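Local coordinates for methyl-CpG-binding domain protein 1 (PDB 6D1T) that binds DNA methylated at CpG dinucleotides through this methyl-CpG-binding domain and represses transcription from the marked promoters, at residues P15-R20 against T52-P57. Numbering follows the deposited sequence.
Sequences PGWKRR and TRYLGP
The packing of helix on sheet in the methyl-CpG-binding domain is carried here by Trp-17, the residue before strand 18-23, whose indole extends to Tyr-54 and Leu-55 of segment 52-57. The backbones stay well apart, the nearest pair of CA atoms being Trp-17 and Leu-55 at 11.4 Å, and side chains alone make the contact, the indole from one side and Tyr-54 and Leu-55 from the other. Its six-membered ring does the touching: CZ2 of Trp-17 lies 3.6 Å from CD2 of Leu-55 and 3.8 Å from CD2 of Tyr-54, which meets the rim of the indole close to the ring plane. The two rings stand almost perpendicular, at 81°, with centroids 5.6 Å apart. Tyr-54 turns its ring away from its own backbone N (chi1 -167°), which lays the CD2-CE2 side against Trp-17, while its OH is hydrogen-bonded to OD2 of Asp-43 and OG of Ser-39, probably limiting the ring's movement. Ile-45 touches both aromatic residues. Were Trp-17 replaced by an alanine, CD2 of Leu-55 and the CD2-CE2 side of Tyr-54 would probably lose the indole they rest on, opening a gap between helix and sheet. Such packing of a helix against an antiparallel sheet is typical of the MBD fold.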
ATOM      1  N   PRO A  15      13.003   3.261  -1.207  1.00 53.13           N
ATOM      2  CA  PRO A  15      13.019   4.348  -2.183  1.00 52.10           C
ATOM      3  C   PRO A  15      12.094   4.072  -3.372  1.00 48.75           C
ATOM      4  O   PRO A  15      12.071   2.926  -3.889  1.00 50.18           O
ATOM      5  CB  PRO A  15      14.489   4.396  -2.629  1.00 54.78           C
ATOM      6  CG  PRO A  15      15.258   3.900  -1.418  1.00 56.33           C
ATOM      7  CD  PRO A  15      14.353   2.869  -0.777  1.00 55.03           C
ATOM      8  N   GLY A  16      11.346   5.087  -3.794  1.00 45.78           N
ATOM      9  CA  GLY A  16      10.498   5.017  -5.020  1.00 44.73           C
ATOM     10  C   GLY A  16       9.064   4.524  -4.756  1.00 41.99           C
ATOM     11  O   GLY A  16       8.143   4.821  -5.519  1.00 39.52           O
ATOM     12  N   TRP A  17       8.861   3.772  -3.680  1.00 42.42           N
ATOM     13  CA  TRP A  17       7.525   3.296  -3.327  1.00 43.60           C
ATOM     14  C   TRP A  17       6.630   4.453  -2.871  1.00 44.64           C
ATOM     15  O   TRP A  17       7.027   5.279  -2.059  1.00 44.23           O
ATOM     16  CB  TRP A  17       7.594   2.229  -2.234  1.00 44.10           C
ATOM     17  CG  TRP A  17       7.992   0.889  -2.741  1.00 43.91           C
ATOM     18  CD1 TRP A  17       9.251   0.355  -2.775  1.00 45.34           C
ATOM     19  CD2 TRP A  17       7.110  -0.093  -3.295  1.00 43.17           C
ATOM     20  NE1 TRP A  17       9.210  -0.895  -3.315  1.00 46.37           N
ATOM     21  CE2 TRP A  17       7.913  -1.200  -3.652  1.00 44.94           C
ATOM     22  CE3 TRP A  17       5.730  -0.147  -3.524  1.00 41.07           C
ATOM     23  CZ2 TRP A  17       7.372  -2.348  -4.225  1.00 44.82           C
ATOM     24  CZ3 TRP A  17       5.196  -1.279  -4.088  1.00 41.68           C
ATOM     25  CH2 TRP A  17       6.008  -2.367  -4.435  1.00 44.06           C
ATOM     26  N   LYS A  18       5.390   4.406  -3.350  1.00 46.18           N
ATOM     27  CA  LYS A  18       4.371   5.392  -3.072  1.00 45.98           C
ATOM     28  C   LYS A  18       3.157   4.692  -2.442  1.00 44.40           C
ATOM     29  O   LYS A  18       2.886   3.556  -2.702  1.00 41.08           O
ATOM     30  CB  LYS A  18       4.001   6.120  -4.369  1.00 47.91           C
ATOM     31  CG  LYS A  18       5.118   6.968  -4.972  1.00 51.25           C
ATOM     32  CD  LYS A  18       5.387   8.251  -4.232  1.00 53.29           C
ATOM     33  CE  LYS A  18       6.540   9.056  -4.828  1.00 58.07           C
ATOM     34  N   ARG A  19       2.445   5.413  -1.596  1.00 44.75           N
ATOM     35  CA  ARG A  19       1.261   4.905  -0.925  1.00 44.05           C
ATOM     36  C   ARG A  19       0.201   6.002  -0.910  1.00 44.05           C
ATOM     37  O   ARG A  19       0.507   7.196  -0.985  1.00 43.92           O
ATOM     38  CB  ARG A  19       1.619   4.474   0.495  1.00 44.68           C
ATOM     39  CG  ARG A  19       0.439   4.139   1.385  1.00 44.48           C
ATOM     40  CD  ARG A  19       0.845   4.021   2.833  1.00 46.42           C
ATOM     41  NE  ARG A  19      -0.290   3.633   3.654  1.00 47.63           N
ATOM     42  CZ  ARG A  19      -1.156   4.484   4.202  1.00 46.50           C
ATOM     43  NH1 ARG A  19      -0.978   5.785   4.066  1.00 46.16           N
ATOM     44  NH2 ARG A  19      -2.195   4.018   4.876  1.00 47.64           N
ATOM     45  N   ARG A  20      -1.031   5.545  -0.818  1.00 44.31           N
ATOM     46  CA  ARG A  20      -2.234   6.356  -0.900  1.00 45.90           C
ATOM     47  C   ARG A  20      -3.373   5.638  -0.177  1.00 42.52           C
ATOM     48  O   ARG A  20      -3.570   4.434  -0.390  1.00 40.86           O
ATOM     49  CB  ARG A  20      -2.638   6.497  -2.361  1.00 49.43           C
ATOM     50  CG  ARG A  20      -3.607   7.626  -2.628  1.00 54.26           C
ATOM     51  CD  ARG A  20      -4.252   7.423  -3.981  1.00 57.03           C
ATOM     52  NE  ARG A  20      -5.140   8.543  -4.244  1.00 62.67           N
ATOM     53  CZ  ARG A  20      -6.278   8.458  -4.906  1.00 65.32           C
ATOM     54  NH1 ARG A  20      -6.623   7.310  -5.468  1.00 63.36           N
ATOM     55  NH2 ARG A  20      -7.067   9.521  -4.989  1.00 67.86           N
ATOM     56  N   THR A  52       3.748  -9.112  -1.140  1.00 52.73           N
ATOM     57  CA  THR A  52       4.675 -10.197  -0.763  1.00 58.15           C
ATOM     58  C   THR A  52       5.179 -10.917  -2.030  1.00 60.30           C
ATOM     59  O   THR A  52       6.366 -11.266  -2.116  1.00 60.24           O
ATOM     60  CB  THR A  52       4.014 -11.174   0.236  1.00 60.69           C
ATOM     61  OG1 THR A  52       4.208 -10.662   1.557  1.00 60.68           O
ATOM     62  CG2 THR A  52       4.557 -12.587   0.180  1.00 64.88           C
ATOM     63  N   ARG A  53       4.276 -11.154  -2.988  1.00 59.82           N
ATOM     64  CA  ARG A  53       4.636 -11.810  -4.276  1.00 63.39           C
ATOM     65  C   ARG A  53       5.590 -10.889  -5.048  1.00 62.83           C
ATOM     66  O   ARG A  53       6.559 -11.352  -5.640  1.00 66.02           O
ATOM     67  CB  ARG A  53       3.384 -12.138  -5.115  1.00 63.27           C
ATOM     68  CG  ARG A  53       3.665 -12.903  -6.413  1.00 66.96           C
ATOM     69  CD  ARG A  53       2.422 -13.310  -7.202  0.50 66.92           C
ATOM     70  NE  ARG A  53       2.499 -14.648  -7.785  0.50 70.47           N
ATOM     71  CZ  ARG A  53       1.454 -15.306  -8.276  0.50 71.72           C
ATOM     72  NH1 ARG A  53       1.555 -16.584  -8.599  0.50 76.01           N
ATOM     73  NH2 ARG A  53       0.303 -14.684  -8.428  0.50 68.77           N
ATOM     74  N   TYR A  54       5.320  -9.591  -5.032  1.00 58.46           N
ATOM     75  CA  TYR A  54       6.101  -8.646  -5.838  1.00 59.05           C
ATOM     76  C   TYR A  54       7.561  -8.550  -5.381  1.00 61.65           C
ATOM     77  O   TYR A  54       8.446  -8.485  -6.208  1.00 63.72           O
ATOM     78  CB  TYR A  54       5.515  -7.244  -5.744  1.00 54.59           C
ATOM     79  CG  TYR A  54       6.045  -6.261  -6.757  1.00 52.83           C
ATOM     80  CD1 TYR A  54       5.464  -6.158  -8.008  1.00 52.62           C
ATOM     81  CD2 TYR A  54       7.077  -5.390  -6.447  1.00 51.23           C
ATOM     82  CE1 TYR A  54       5.901  -5.228  -8.935  1.00 52.70           C
ATOM     83  CE2 TYR A  54       7.526  -4.452  -7.361  1.00 51.29           C
ATOM     84  CZ  TYR A  54       6.942  -4.374  -8.614  1.00 51.42           C
ATOM     85  OH  TYR A  54       7.387  -3.476  -9.539  1.00 51.66           O
ATOM     86  N   LEU A  55       7.811  -8.501  -4.084  1.00 63.47           N
ATOM     87  CA  LEU A  55       9.129  -8.024  -3.600  1.00 67.04           C
ATOM     88  C   LEU A  55      10.176  -9.160  -3.554  1.00 72.14           C
ATOM     89  O   LEU A  55      11.373  -8.896  -3.439  1.00 71.01           O
ATOM     90  CB  LEU A  55       8.936  -7.371  -2.232  1.00 64.81           C
ATOM     91  CG  LEU A  55       8.339  -5.972  -2.296  1.00 62.37           C
ATOM     92  CD1 LEU A  55       7.897  -5.506  -0.927  1.00 62.11           C
ATOM     93  CD2 LEU A  55       9.339  -4.997  -2.893  1.00 63.26           C
ATOM     94  N   GLY A  56       9.739 -10.403  -3.645  1.00 77.48           N
ATOM     95  CA  GLY A  56      10.666 -11.540  -3.625  1.00 85.69           C
ATOM     96  C   GLY A  56      10.902 -12.035  -2.208  1.00 88.66           C
ATOM     97  O   GLY A  56      10.528 -11.365  -1.232  1.00 85.73           O
ATOM     98  N   PRO A  57      11.518 -13.208  -2.079  1.00 93.22           N
ATOM     99  CA  PRO A  57      11.734 -13.801  -0.760  1.00 96.47           C
ATOM    100  C   PRO A  57      12.601 -12.868   0.090  1.00 95.44           C
ATOM    101  O   PRO A  57      12.400 -12.776   1.292  1.00 96.95           O
ATOM    102  CB  PRO A  57      12.428 -15.148  -1.019  1.00103.15           C
ATOM    103  CG  PRO A  57      12.102 -15.442  -2.464  1.00103.31           C
ATOM    104  CD  PRO A  57      12.058 -14.077  -3.122  1.00 98.28           C
TER